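Coat protein (Sulfolobus turreted icosahedral virus, PDB 2BBD) serves as the major coat protein of an archaeal virus, probably building its capsid shell, with an architecture pointing to common ancestry with eukaryotic and bacterial viruses. Local coordinates at residues N28-I33 with Q129-S134; I33-I38 with Q62-S67; M86-K91 with R213-V218; M176-V181 with Y317-A322; G281-T286 with D291-D296. All coordinates share one frame; numbering follows the deposited sequence.

Contact 1. Residues N28-I33 with Q129-S134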
# COMPACT_ATOMS: atom_id res chain seq x y z
N ASN A 28 17.58 -15.37 -4.47
CA ASN A 28 16.60 -16.38 -4.85
C ASN A 28 15.32 -15.65 -5.18
O ASN A 28 15.30 -14.41 -5.28
CB ASN A 28 16.34 -17.33 -3.68
CG ASN A 28 17.22 -18.56 -3.71
OD1 ASN A 28 17.28 -19.27 -4.72
ND2 ASN A 28 17.90 -18.83 -2.60
N PHE A 29 14.25 -16.41 -5.35
CA PHE A 29 12.95 -15.80 -5.61
C PHE A 29 12.60 -15.06 -4.32
O PHE A 29 13.03 -15.47 -3.23
CB PHE A 29 11.90 -16.88 -5.92
CG PHE A 29 11.88 -17.32 -7.36
CD1 PHE A 29 10.69 -17.76 -7.95
CD2 PHE A 29 13.04 -17.30 -8.14
CE1 PHE A 29 10.66 -18.18 -9.29
CE2 PHE A 29 13.02 -17.72 -9.48
CZ PHE A 29 11.83 -18.16 -10.05
N ILE A 30 11.84 -13.98 -4.43
CA ILE A 30 11.47 -13.17 -3.27
C ILE A 30 9.96 -13.17 -3.03
O ILE A 30 9.19 -12.84 -3.93
CB ILE A 30 11.95 -11.72 -3.47
CG1 ILE A 30 13.48 -11.69 -3.55
CG2 ILE A 30 11.42 -10.82 -2.34
CD1 ILE A 30 14.06 -10.37 -4.04
N ARG A 31 9.55 -13.53 -1.82
CA ARG A 31 8.13 -13.54 -1.48
C ARG A 31 7.73 -12.21 -0.86
O ARG A 31 6.61 -11.72 -1.05
CB ARG A 31 7.82 -14.69 -0.52
CG ARG A 31 7.99 -16.08 -1.15
CD ARG A 31 7.67 -17.14 -0.14
NE ARG A 31 6.24 -17.14 0.17
CZ ARG A 31 5.32 -17.65 -0.64
NH1 ARG A 31 5.68 -18.19 -1.80
NH2 ARG A 31 4.04 -17.59 -0.32
N LYS A 32 8.65 -11.60 -0.11
CA LYS A 32 8.35 -10.30 0.46
C LYS A 32 9.55 -9.51 0.97
O LYS A 32 10.65 -10.04 1.13
CB LYS A 32 7.30 -10.42 1.58
CG LYS A 32 7.78 -10.95 2.92
CD LYS A 32 6.66 -10.79 3.97
CE LYS A 32 7.05 -11.33 5.35
NZ LYS A 32 8.10 -10.50 6.01
N ILE A 33 9.33 -8.22 1.18
CA ILE A 33 10.36 -7.34 1.68
C ILE A 33 9.78 -6.58 2.87
O ILE A 33 8.69 -6.02 2.79
CB ILE A 33 10.80 -6.32 0.62
CG1 ILE A 33 11.45 -7.05 -0.56
CG2 ILE A 33 11.75 -5.31 1.23
CD1 ILE A 33 11.73 -6.14 -1.76
N GLN A 129 16.89 -7.96 -13.47
CA GLN A 129 18.01 -7.09 -13.12
C GLN A 129 17.59 -5.87 -12.32
O GLN A 129 16.48 -5.38 -12.45
CB GLN A 129 18.70 -6.59 -14.40
CG GLN A 129 19.29 -7.68 -15.28
CD GLN A 129 20.70 -8.06 -14.88
OE1 GLN A 129 20.98 -8.27 -13.69
NE2 GLN A 129 21.60 -8.15 -15.86
N ASN A 130 18.52 -5.40 -11.49
CA ASN A 130 18.34 -4.20 -10.70
C ASN A 130 17.01 -3.96 -9.97
O ASN A 130 16.21 -3.10 -10.37
CB ASN A 130 18.66 -3.00 -11.59
CG ASN A 130 20.06 -3.10 -12.21
OD1 ASN A 130 20.25 -2.80 -13.39
ND2 ASN A 130 21.04 -3.53 -11.41
N ILE A 131 16.78 -4.71 -8.90
CA ILE A 131 15.58 -4.53 -8.10
C ILE A 131 15.93 -3.40 -7.13
O ILE A 131 16.87 -3.52 -6.34
CB ILE A 131 15.24 -5.78 -7.28
CG1 ILE A 131 15.09 -7.00 -8.21
CG2 ILE A 131 13.93 -5.55 -6.51
CD1 ILE A 131 14.87 -8.32 -7.47
N ILE A 132 15.19 -2.30 -7.20
CA ILE A 132 15.46 -1.15 -6.33
C ILE A 132 14.27 -0.69 -5.51
O ILE A 132 13.20 -0.43 -6.05
CB ILE A 132 15.95 0.07 -7.17
CG1 ILE A 132 17.27 -0.27 -7.87
CG2 ILE A 132 16.14 1.28 -6.26
CD1 ILE A 132 17.68 0.77 -8.89
N LEU A 133 14.47 -0.60 -4.20
CA LEU A 133 13.43 -0.10 -3.30
C LEU A 133 13.84 1.34 -2.96
O LEU A 133 14.82 1.57 -2.27
CB LEU A 133 13.36 -0.92 -2.01
CG LEU A 133 12.48 -0.30 -0.92
CD1 LEU A 133 11.02 -0.22 -1.36
CD2 LEU A 133 12.60 -1.12 0.35
N SER A 134 13.08 2.30 -3.47
CA SER A 134 13.39 3.69 -3.20
C SER A 134 12.51 4.24 -2.08
O SER A 134 11.28 4.16 -2.14
CB SER A 134 13.21 4.52 -4.47
OG SER A 134 14.01 4.00 -5.52
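Ile30 is the first residue of 28-33 to meet 129-134: its CD1 comes within 4.1 Å of Ile131 CD1, the two side chains reaching toward each other tip to tip. Both isoleucines set CG1 beside the backbone N and anti to the carbonyl carbon (chi1 -63° in Ile30, -56° in Ile131), and chi2 near 180° stretches each CD1 toward the opposite strand. At Arg31 the chain turns a corner, and Arg31 and Lys32 together face Thr155 in a classic beta bulge; Arg31 NH1 forms a salt bridge with Glu157, Lys32 NZ with Glu117. After the bulge, Ile33 again points toward the other segment, with its CG2 4.4 Å from Leu133 CD2. The CA atoms of Ile33 and Leu133 remain 9.3 Å apart, a separation bridged by side chains, as between sheets packed face to face. This is the N-terminal sandwich of a double jelly roll, with 29-43 in one sheet and 131-137 in the other. Ile24 touches both Ile30 and Ile131, and Phe118 touches Leu133. No hydrogen bond links the segments and all four touching residues are buried, which suggests that dispersion and exclusion of water probably hold this part of the interface.

Contact 2. Residues I33-I38 with Q62-S67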
# COMPACT_ATOMS: atom_id res chain seq x y z
N ILE A 33 9.33 -8.22 1.18
CA ILE A 33 10.36 -7.34 1.68
C ILE A 33 9.78 -6.58 2.87
O ILE A 33 8.69 -6.02 2.79
CB ILE A 33 10.80 -6.32 0.62
CG1 ILE A 33 11.45 -7.05 -0.56
CG2 ILE A 33 11.75 -5.31 1.23
CD1 ILE A 33 11.73 -6.14 -1.76
N ARG A 34 10.51 -6.57 3.97
CA ARG A 34 10.08 -5.86 5.15
C ARG A 34 10.98 -4.66 5.40
O ARG A 34 12.20 -4.74 5.24
CB ARG A 34 10.12 -6.78 6.37
CG ARG A 34 9.91 -6.05 7.69
CD ARG A 34 10.14 -6.96 8.88
NE ARG A 34 9.09 -7.96 9.02
CZ ARG A 34 9.12 -8.95 9.91
NH1 ARG A 34 10.16 -9.06 10.74
NH2 ARG A 34 8.11 -9.81 9.99
N VAL A 35 10.36 -3.55 5.76
CA VAL A 35 11.06 -2.31 6.05
C VAL A 35 10.69 -1.88 7.47
O VAL A 35 9.51 -1.82 7.82
CB VAL A 35 10.65 -1.17 5.07
CG1 VAL A 35 11.32 0.13 5.47
CG2 VAL A 35 11.03 -1.54 3.63
N GLN A 36 11.70 -1.61 8.30
CA GLN A 36 11.45 -1.15 9.66
C GLN A 36 12.26 0.12 9.92
O GLN A 36 13.49 0.14 9.75
CB GLN A 36 11.84 -2.21 10.70
CG GLN A 36 11.16 -3.55 10.52
CD GLN A 36 11.73 -4.61 11.45
OE1 GLN A 36 11.23 -4.82 12.56
NE2 GLN A 36 12.79 -5.28 11.01
N LEU A 37 11.55 1.19 10.29
CA LEU A 37 12.18 2.46 10.62
C LEU A 37 12.27 2.39 12.13
O LEU A 37 11.26 2.45 12.83
CB LEU A 37 11.30 3.63 10.16
CG LEU A 37 11.79 5.03 10.55
CD1 LEU A 37 13.16 5.27 9.92
CD2 LEU A 37 10.79 6.10 10.08
N ILE A 38 13.49 2.25 12.64
CA ILE A 38 13.71 2.09 14.07
C ILE A 38 14.73 3.07 14.63
O ILE A 38 15.81 3.26 14.06
CB ILE A 38 14.19 0.65 14.36
CG1 ILE A 38 13.20 -0.35 13.75
CG2 ILE A 38 14.38 0.44 15.86
CD1 ILE A 38 13.68 -1.79 13.78
N GLN A 62 7.55 9.56 2.96
CA GLN A 62 6.65 10.18 2.00
C GLN A 62 6.16 9.14 0.99
O GLN A 62 4.95 8.93 0.85
CB GLN A 62 7.34 11.35 1.28
CG GLN A 62 6.42 12.10 0.32
CD GLN A 62 6.94 13.48 -0.04
OE1 GLN A 62 7.20 14.31 0.85
NE2 GLN A 62 7.07 13.76 -1.34
N THR A 63 7.08 8.48 0.29
CA THR A 63 6.68 7.46 -0.69
C THR A 63 7.65 6.28 -0.78
O THR A 63 8.85 6.42 -0.52
CB THR A 63 6.56 8.04 -2.12
OG1 THR A 63 7.86 8.44 -2.58
CG2 THR A 63 5.63 9.23 -2.17
N PHE A 64 7.10 5.13 -1.14
CA PHE A 64 7.89 3.91 -1.35
C PHE A 64 7.75 3.57 -2.81
O PHE A 64 6.64 3.56 -3.36
CB PHE A 64 7.34 2.71 -0.57
CG PHE A 64 7.69 2.71 0.88
CD1 PHE A 64 9.00 2.59 1.30
CD2 PHE A 64 6.68 2.78 1.84
CE1 PHE A 64 9.31 2.53 2.66
CE2 PHE A 64 6.98 2.72 3.19
CZ PHE A 64 8.30 2.60 3.60
N ASN A 65 8.87 3.27 -3.46
CA ASN A 65 8.82 2.86 -4.85
C ASN A 65 9.65 1.60 -5.04
O ASN A 65 10.86 1.60 -4.81
CB ASN A 65 9.32 3.98 -5.76
CG ASN A 65 9.13 3.66 -7.22
OD1 ASN A 65 9.87 2.86 -7.81
ND2 ASN A 65 8.11 4.27 -7.82
N LEU A 66 9.00 0.52 -5.44
CA LEU A 66 9.69 -0.75 -5.67
C LEU A 66 9.63 -1.06 -7.16
O LEU A 66 8.55 -1.16 -7.75
CB LEU A 66 9.03 -1.88 -4.88
CG LEU A 66 9.72 -3.25 -5.03
CD1 LEU A 66 11.13 -3.18 -4.43
CD2 LEU A 66 8.90 -4.32 -4.34
N SER A 67 10.80 -1.18 -7.77
CA SER A 67 10.89 -1.44 -9.19
C SER A 67 12.12 -2.27 -9.55
O SER A 67 13.04 -2.42 -8.76
CB SER A 67 10.94 -0.11 -9.94
OG SER A 67 12.17 0.54 -9.69
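In the core between the two sheets of the N-terminal jelly roll, Ile33 packs on Leu66 and Val35 on Phe64. Ile33 CD1 and Leu66 CD1 approach to 4.0 Å, tip to tip. A chi1 of -178° turns the Leu66 branch away from its own backbone N and carries it across the gap toward the isoleucine. Two residues along, Val35 CG1 lies 4.2 Å from Phe64 CE1 and approaches the ring obliquely. The CA separations, 9.9 Å for Ile33 to Leu66 and 10.2 Å for Val35 to Phe64, are too wide for backbone pairing and fit the intersheet spacing of a beta sandwich. Strand 29-43 lies in its sheet between 145-158 and 108-123, whereas 61-68 lies between 131-137 and 72-78 in the facing sheet. Trp116 and Phe118 each make a T-shaped (edge-to-face) pairing with the Phe64 ring. Leu133 and Phe150 also pack on Val35, and Leu74 touches Leu66.

Contact 3. Residues M86-K91 with R213-V218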
# COMPACT_ATOMS: atom_id res chain seq x y z
N MSE A 86 -1.19 -1.75 6.25
CA MSE A 86 -0.58 -2.63 7.24
C MSE A 86 -1.48 -2.74 8.47
O MSE A 86 -1.67 -3.81 9.04
CB MSE A 86 0.80 -2.11 7.65
CG MSE A 86 1.83 -2.10 6.55
SE MSE A 86 2.08 -3.87 5.77
CE MSE A 86 1.26 -3.54 4.05
N TYR A 87 -2.01 -1.60 8.90
CA TYR A 87 -2.89 -1.55 10.06
C TYR A 87 -4.03 -2.56 9.90
O TYR A 87 -4.28 -3.36 10.79
CB TYR A 87 -3.45 -0.13 10.21
CG TYR A 87 -4.58 0.00 11.21
CD1 TYR A 87 -4.32 0.26 12.56
CD2 TYR A 87 -5.91 -0.10 10.80
CE1 TYR A 87 -5.37 0.42 13.47
CE2 TYR A 87 -6.96 0.05 11.70
CZ TYR A 87 -6.69 0.31 13.03
OH TYR A 87 -7.73 0.48 13.89
N TYR A 88 -4.71 -2.50 8.77
CA TYR A 88 -5.83 -3.40 8.52
C TYR A 88 -5.44 -4.88 8.37
O TYR A 88 -6.08 -5.76 8.97
CB TYR A 88 -6.58 -2.95 7.26
CG TYR A 88 -7.51 -1.78 7.50
CD1 TYR A 88 -8.69 -1.94 8.21
CD2 TYR A 88 -7.20 -0.51 7.02
CE1 TYR A 88 -9.56 -0.87 8.44
CE2 TYR A 88 -8.06 0.58 7.25
CZ TYR A 88 -9.24 0.39 7.96
OH TYR A 88 -10.11 1.44 8.19
N THR A 89 -4.40 -5.15 7.59
CA THR A 89 -3.96 -6.51 7.35
C THR A 89 -3.27 -7.18 8.54
O THR A 89 -3.00 -8.38 8.49
CB THR A 89 -3.05 -6.57 6.10
OG1 THR A 89 -1.90 -5.75 6.30
CG2 THR A 89 -3.80 -6.08 4.88
N THR A 90 -2.99 -6.42 9.59
CA THR A 90 -2.35 -6.98 10.78
C THR A 90 -3.31 -6.94 11.97
O THR A 90 -2.91 -7.19 13.10
CB THR A 90 -1.07 -6.20 11.17
OG1 THR A 90 -1.42 -4.84 11.44
CG2 THR A 90 -0.03 -6.26 10.06
N LYS A 91 -4.57 -6.61 11.70
CA LYS A 91 -5.60 -6.51 12.73
C LYS A 91 -5.21 -5.42 13.71
O LYS A 91 -5.43 -5.55 14.92
CB LYS A 91 -5.75 -7.84 13.47
CG LYS A 91 -5.90 -9.02 12.54
CD LYS A 91 -6.06 -10.32 13.29
CE LYS A 91 -5.96 -11.49 12.33
NZ LYS A 91 -6.18 -12.77 13.03
N ARG A 213 -8.05 -5.59 -3.88
CA ARG A 213 -8.70 -4.73 -2.91
C ARG A 213 -8.27 -3.28 -3.05
O ARG A 213 -7.19 -2.98 -3.56
CB ARG A 213 -8.42 -5.22 -1.48
CG ARG A 213 -6.97 -5.14 -1.06
CD ARG A 213 -6.79 -5.82 0.28
NE ARG A 213 -7.30 -7.18 0.23
CZ ARG A 213 -6.86 -8.17 0.99
NH1 ARG A 213 -5.88 -7.96 1.87
NH2 ARG A 213 -7.38 -9.39 0.87
N GLN A 214 -9.15 -2.39 -2.63
CA GLN A 214 -8.90 -0.97 -2.72
C GLN A 214 -9.00 -0.29 -1.37
O GLN A 214 -10.02 -0.40 -0.68
CB GLN A 214 -9.90 -0.33 -3.67
CG GLN A 214 -9.69 1.15 -3.91
CD GLN A 214 -10.88 1.79 -4.59
OE1 GLN A 214 -10.80 2.93 -5.07
NE2 GLN A 214 -11.99 1.06 -4.63
N LEU A 215 -7.93 0.41 -0.99
CA LEU A 215 -7.91 1.15 0.26
C LEU A 215 -8.20 2.59 -0.10
O LEU A 215 -7.53 3.18 -0.94
CB LEU A 215 -6.54 1.07 0.95
CG LEU A 215 -6.35 2.16 2.02
CD1 LEU A 215 -7.41 2.01 3.12
CD2 LEU A 215 -4.94 2.06 2.62
N VAL A 216 -9.22 3.15 0.53
CA VAL A 216 -9.58 4.53 0.27
C VAL A 216 -9.58 5.32 1.55
O VAL A 216 -10.15 4.89 2.55
CB VAL A 216 -10.99 4.66 -0.34
CG1 VAL A 216 -11.31 6.13 -0.61
CG2 VAL A 216 -11.10 3.82 -1.62
N TYR A 217 -8.92 6.48 1.53
CA TYR A 217 -8.92 7.35 2.69
C TYR A 217 -9.05 8.77 2.19
O TYR A 217 -8.63 9.10 1.09
CB TYR A 217 -7.69 7.17 3.58
CG TYR A 217 -6.35 7.40 2.92
CD1 TYR A 217 -5.76 6.40 2.15
CD2 TYR A 217 -5.66 8.59 3.11
CE1 TYR A 217 -4.49 6.58 1.60
CE2 TYR A 217 -4.38 8.78 2.55
CZ TYR A 217 -3.81 7.77 1.80
OH TYR A 217 -2.54 7.93 1.26
N VAL A 218 -9.68 9.61 3.01
CA VAL A 218 -9.94 10.99 2.65
C VAL A 218 -9.33 12.00 3.62
O VAL A 218 -9.36 11.81 4.83
CB VAL A 218 -11.47 11.19 2.55
CG1 VAL A 218 -11.79 12.57 2.07
CG2 VAL A 218 -12.06 10.15 1.61
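Tyr88 CE2 and Leu215 CD1, 4.4 Å apart, make the apolar half of this contact, the leucine methyl approaching the tyrosine ring obliquely. Beside them Thr89 CG2 lies 4.1 Å from Arg213 NH1, close to the plane of the guanidinium group and at its edge. The arginine reaches that point through a bend at chi3 (54°). In the next shell, Tyr87 CD2 sits 3.9 Å above the plane of the Tyr88 ring, over its centre, and the Tyr88 hydroxyl is hydrogen-bonded to Ser270 and to the backbone N of Tyr266. Thr89 OG1 bonds back to Leu85 O, which leaves its methyl to meet the arginine, and Arg213 NE forms a salt bridge with Asp274. Farther out, the end of helix 79-89 is fixed by a Schellman motif with Lys91 as C-prime residue: Lys91 N bonds to Tyr88 O at 3.2 Å, and Gly92 N to Tyr87 O. Thr90 OG1 adds a bond of 2.6 Å to Met86 O, a selenomethionine carbonyl. The helix end thus lies on strand 210-219 of the continuous sheet that runs through both jelly rolls. No hydrogen bond joins the segments, so the contact rests on packing, while the Tyr88 hydroxyl, Thr89 OG1 and Arg213 NE are bonded to other residues.

Contact 4. Residues M176-V181 with Y317-A322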
# COMPACT_ATOMS: atom_id res chain seq x y z
N MSE A 176 10.38 -14.98 -17.64
CA MSE A 176 10.01 -15.41 -16.29
C MSE A 176 9.19 -16.69 -16.30
O MSE A 176 8.73 -17.13 -17.35
CB MSE A 176 9.16 -14.34 -15.60
CG MSE A 176 9.70 -12.93 -15.62
SE MSE A 176 8.43 -11.77 -14.66
CE MSE A 176 9.68 -10.47 -13.94
N PRO A 177 8.99 -17.29 -15.12
CA PRO A 177 8.20 -18.52 -15.07
C PRO A 177 6.80 -18.23 -15.60
O PRO A 177 6.29 -17.11 -15.45
CB PRO A 177 8.20 -18.87 -13.58
CG PRO A 177 9.52 -18.35 -13.12
CD PRO A 177 9.63 -17.02 -13.82
N LEU A 178 6.19 -19.23 -16.23
CA LEU A 178 4.84 -19.10 -16.78
C LEU A 178 3.82 -18.74 -15.70
O LEU A 178 2.97 -17.88 -15.91
CB LEU A 178 4.42 -20.41 -17.46
CG LEU A 178 3.05 -20.44 -18.14
CD1 LEU A 178 3.09 -19.59 -19.41
CD2 LEU A 178 2.70 -21.89 -18.50
N ALA A 179 3.91 -19.42 -14.56
CA ALA A 179 2.98 -19.20 -13.44
C ALA A 179 3.31 -17.98 -12.59
O ALA A 179 3.06 -17.97 -11.38
CB ALA A 179 2.95 -20.45 -12.56
N THR A 180 3.85 -16.94 -13.21
CA THR A 180 4.22 -15.74 -12.47
C THR A 180 3.08 -14.74 -12.24
O THR A 180 2.37 -14.35 -13.17
CB THR A 180 5.38 -15.00 -13.17
OG1 THR A 180 6.58 -15.78 -13.08
CG2 THR A 180 5.62 -13.62 -12.52
N VAL A 181 2.93 -14.33 -10.99
CA VAL A 181 1.94 -13.34 -10.60
C VAL A 181 2.75 -12.13 -10.12
O VAL A 181 3.47 -12.21 -9.13
CB VAL A 181 1.03 -13.82 -9.45
CG1 VAL A 181 0.05 -12.72 -9.07
CG2 VAL A 181 0.27 -15.07 -9.87
N TYR A 317 -0.67 -13.90 -19.04
CA TYR A 317 -2.11 -14.06 -18.90
C TYR A 317 -2.72 -14.94 -19.99
O TYR A 317 -3.31 -15.98 -19.72
CB TYR A 317 -2.78 -12.69 -18.93
CG TYR A 317 -4.27 -12.71 -18.66
CD1 TYR A 317 -4.76 -12.75 -17.36
CD2 TYR A 317 -5.18 -12.69 -19.72
CE1 TYR A 317 -6.13 -12.76 -17.11
CE2 TYR A 317 -6.56 -12.70 -19.47
CZ TYR A 317 -7.02 -12.74 -18.17
OH TYR A 317 -8.37 -12.75 -17.92
N ASP A 318 -2.58 -14.50 -21.24
CA ASP A 318 -3.11 -15.21 -22.40
C ASP A 318 -2.73 -16.69 -22.43
O ASP A 318 -3.61 -17.55 -22.43
CB ASP A 318 -2.66 -14.50 -23.68
CG ASP A 318 -3.27 -13.12 -23.82
OD1 ASP A 318 -2.76 -12.31 -24.61
OD2 ASP A 318 -4.27 -12.85 -23.12
N GLN A 319 -1.44 -16.98 -22.46
CA GLN A 319 -0.99 -18.37 -22.47
C GLN A 319 -1.73 -19.21 -21.43
O GLN A 319 -2.24 -20.28 -21.75
CB GLN A 319 0.52 -18.45 -22.21
CG GLN A 319 1.39 -17.93 -23.34
CD GLN A 319 2.85 -18.31 -23.18
OE1 GLN A 319 3.54 -17.81 -22.29
NE2 GLN A 319 3.34 -19.21 -24.03
N LEU A 320 -1.79 -18.71 -20.20
CA LEU A 320 -2.47 -19.44 -19.12
C LEU A 320 -3.95 -19.66 -19.42
O LEU A 320 -4.55 -20.63 -18.94
CB LEU A 320 -2.34 -18.68 -17.80
CG LEU A 320 -0.96 -18.70 -17.14
CD1 LEU A 320 -0.94 -17.69 -16.00
CD2 LEU A 320 -0.64 -20.09 -16.63
N ALA A 321 -4.53 -18.76 -20.20
CA ALA A 321 -5.95 -18.86 -20.55
C ALA A 321 -6.28 -20.19 -21.22
O ALA A 321 -7.40 -20.69 -21.08
CB ALA A 321 -6.34 -17.70 -21.47
N ALA A 322 -5.31 -20.75 -21.93
CA ALA A 322 -5.47 -22.03 -22.62
C ALA A 322 -6.33 -23.03 -21.85
O ALA A 322 -7.27 -23.60 -22.40
CB ALA A 322 -4.11 -22.64 -22.92
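A type I beta turn from Pro177 to Thr180 brings the loop backbone to the short helix 317-321, with the CA atoms of Leu178 and Leu320 7.7 Å apart. This loop-on-helix packing joins the chain just before strand 182-193 to the C-terminal end of the modelled protein, at the periphery of the fold. The turn is tied by the Thr180 side chain, whose OG1 donates to Pro177 O at 2.7 Å, tilted 35° from the carbonyl plane; the backbone bond from Thr180 N to the same oxygen is weak. Leu178 carries the contact. It leaves its backbone across the line to the helix, but with chi1 at -178° its CD1 branch turns in to it. Leu178 and Leu320 run antiparallel alongside one another, with Leu178 CG 4.0 Å from Leu320 CD2. Leu320 CD1 also lies 3.9 Å from Leu178 O. Gln319 crosses the leucine obliquely, and its amide oxygen is held by the backbone N of Ala172, which positions the group beside the apolar branch. A bound 2-methyl-2,4-pentanediol, probably from the crystallisation liquor, lies about 4 Å from the Leu178 side chain. The shortest approach between the segments is a van der Waals contact of a methyl with an amide oxygen, not a hydrogen bond: Leu178 CD1 to Gln319 OE1, 3.4 Å.

Contact 5. Residues G281-T286 with D291-D296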
# COMPACT_ATOMS: atom_id res chain seq x y z
N GLY A 281 -14.77 -13.66 -7.21
CA GLY A 281 -13.32 -13.65 -7.31
C GLY A 281 -12.88 -12.20 -7.42
O GLY A 281 -13.68 -11.30 -7.20
N ASP A 282 -11.61 -11.97 -7.76
CA ASP A 282 -11.12 -10.60 -7.89
C ASP A 282 -11.62 -9.98 -9.17
O ASP A 282 -12.04 -10.68 -10.09
CB ASP A 282 -9.59 -10.57 -7.89
CG ASP A 282 -8.99 -11.17 -6.64
OD1 ASP A 282 -9.50 -10.90 -5.53
OD2 ASP A 282 -7.99 -11.91 -6.77
N LEU A 283 -11.57 -8.66 -9.23
CA LEU A 283 -12.02 -7.92 -10.40
C LEU A 283 -10.93 -7.94 -11.47
O LEU A 283 -9.96 -7.18 -11.40
CB LEU A 283 -12.35 -6.48 -10.01
CG LEU A 283 -12.96 -5.61 -11.10
CD1 LEU A 283 -14.25 -6.26 -11.60
CD2 LEU A 283 -13.23 -4.22 -10.55
N ASP A 284 -11.11 -8.80 -12.47
CA ASP A 284 -10.13 -8.94 -13.55
C ASP A 284 -10.40 -8.02 -14.72
O ASP A 284 -11.30 -8.26 -15.52
CB ASP A 284 -10.09 -10.39 -14.02
CG ASP A 284 -9.15 -10.61 -15.20
OD1 ASP A 284 -8.49 -9.64 -15.63
OD2 ASP A 284 -9.08 -11.75 -15.70
N LEU A 285 -9.60 -6.96 -14.84
CA LEU A 285 -9.76 -6.02 -15.92
C LEU A 285 -8.60 -6.09 -16.91
O LEU A 285 -8.34 -5.12 -17.63
CB LEU A 285 -9.88 -4.60 -15.37
CG LEU A 285 -11.02 -4.34 -14.37
CD1 LEU A 285 -11.09 -2.84 -14.11
CD2 LEU A 285 -12.36 -4.84 -14.92
N THR A 286 -7.91 -7.23 -16.94
CA THR A 286 -6.76 -7.41 -17.83
C THR A 286 -7.01 -6.96 -19.26
O THR A 286 -6.18 -6.27 -19.85
CB THR A 286 -6.29 -8.87 -17.85
OG1 THR A 286 -6.00 -9.30 -16.52
CG2 THR A 286 -5.03 -9.01 -18.70
N ASP A 291 -12.01 3.40 -18.91
CA ASP A 291 -13.12 4.23 -18.47
C ASP A 291 -14.46 3.50 -18.42
O ASP A 291 -15.49 4.04 -18.82
CB ASP A 291 -13.24 5.44 -19.39
CG ASP A 291 -11.96 6.23 -19.46
OD1 ASP A 291 -11.85 7.11 -20.33
OD2 ASP A 291 -11.06 5.96 -18.64
N SER A 292 -14.45 2.27 -17.92
CA SER A 292 -15.68 1.48 -17.85
C SER A 292 -16.18 1.27 -16.43
O SER A 292 -17.36 1.01 -16.22
CB SER A 292 -15.46 0.14 -18.54
OG SER A 292 -15.13 0.33 -19.90
N ILE A 293 -15.28 1.37 -15.46
CA ILE A 293 -15.66 1.19 -14.07
C ILE A 293 -15.06 2.33 -13.25
O ILE A 293 -13.87 2.61 -13.33
CB ILE A 293 -15.18 -0.16 -13.51
CG1 ILE A 293 -15.63 -1.29 -14.45
CG2 ILE A 293 -15.76 -0.38 -12.12
CD1 ILE A 293 -15.25 -2.69 -13.97
N GLU A 294 -15.92 2.99 -12.48
CA GLU A 294 -15.53 4.12 -11.65
C GLU A 294 -15.88 3.86 -10.20
O GLU A 294 -16.73 3.02 -9.89
CB GLU A 294 -16.28 5.37 -12.10
CG GLU A 294 -17.80 5.15 -12.15
CD GLU A 294 -18.62 6.42 -12.25
OE1 GLU A 294 -18.15 7.41 -12.87
OE2 GLU A 294 -19.76 6.44 -11.74
N TYR A 295 -15.21 4.56 -9.29
CA TYR A 295 -15.56 4.46 -7.88
C TYR A 295 -15.98 5.89 -7.52
O TYR A 295 -15.36 6.86 -7.97
CB TYR A 295 -14.39 3.93 -7.03
CG TYR A 295 -13.33 4.91 -6.59
CD1 TYR A 295 -13.48 5.65 -5.43
CD2 TYR A 295 -12.13 5.03 -7.31
CE1 TYR A 295 -12.46 6.49 -4.97
CE2 TYR A 295 -11.11 5.86 -6.86
CZ TYR A 295 -11.28 6.59 -5.70
OH TYR A 295 -10.28 7.43 -5.27
N ASP A 296 -17.07 6.00 -6.77
CA ASP A 296 -17.63 7.29 -6.39
C ASP A 296 -17.78 7.43 -4.89
O ASP A 296 -17.94 6.44 -4.17
CB ASP A 296 -19.02 7.45 -7.03
CG ASP A 296 -19.04 7.04 -8.50
OD1 ASP A 296 -20.05 6.45 -8.93
OD2 ASP A 296 -18.06 7.32 -9.22
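One methyl group, Ile293 CD1, makes every side-chain contact between these segments, meeting two leucines two residues apart. It lies 3.7 Å from Leu285 CD2 and 4.2 Å from Leu285 CD1, so both branches of that leucine touch it as the side chains pass at a slant. Leu283 CD2 is farther, 4.3 Å from the same methyl. An extended chi2 of -178° pushes CD1 out to the end of the Ile293 side chain. The two strands lie in facing sheets of the C-terminal jelly roll: 270-284 is an edge strand of the continuous sheet, and 293-299 runs within the four-stranded one. The CA atoms of Ile293 and Leu285, the residue just past its strand, are 9.5 Å apart. Leu205 packs on Leu283 and Leu285, while Leu235 and Ile237 touch Ile293. The backbone leaving strand 270-284 is shaped by an Asx turn: Thr286 N donates to Asp284 OD1 at 2.8 Å, nearly along its C-O axis, and Thr286 OG1 donates to the same oxygen at 2.7 Å from the syn side, 27° out of the carboxylate plane.

Contacts 1 and 2 share Ile33 and are neighbours in one sandwich, their centres about 12 Å apart; Ile132 N to Ser67 O and Ser134 N to Asn65 O, both 2.7 Å and probable hydrogen bonds, join their far strands. Contact 3 lies about 16 Å from contact 2, centre to centre, and reaches the same continuous sheet. Contact 5 pairs one edge of that sheet with the four-stranded one, and Gln214 OE1 packs 3.3 Å from Tyr295 CD2 between contacts 3 and 5. Peripheral contact 4, beside the probably adventitious pentanediol, touches two others: Pro177 CG meets Phe29 CZ of contact 1 at 3.8 Å, and Tyr317 OH probably hydrogen-bonds Asp284 OD2 of contact 5 at 2.5 Å.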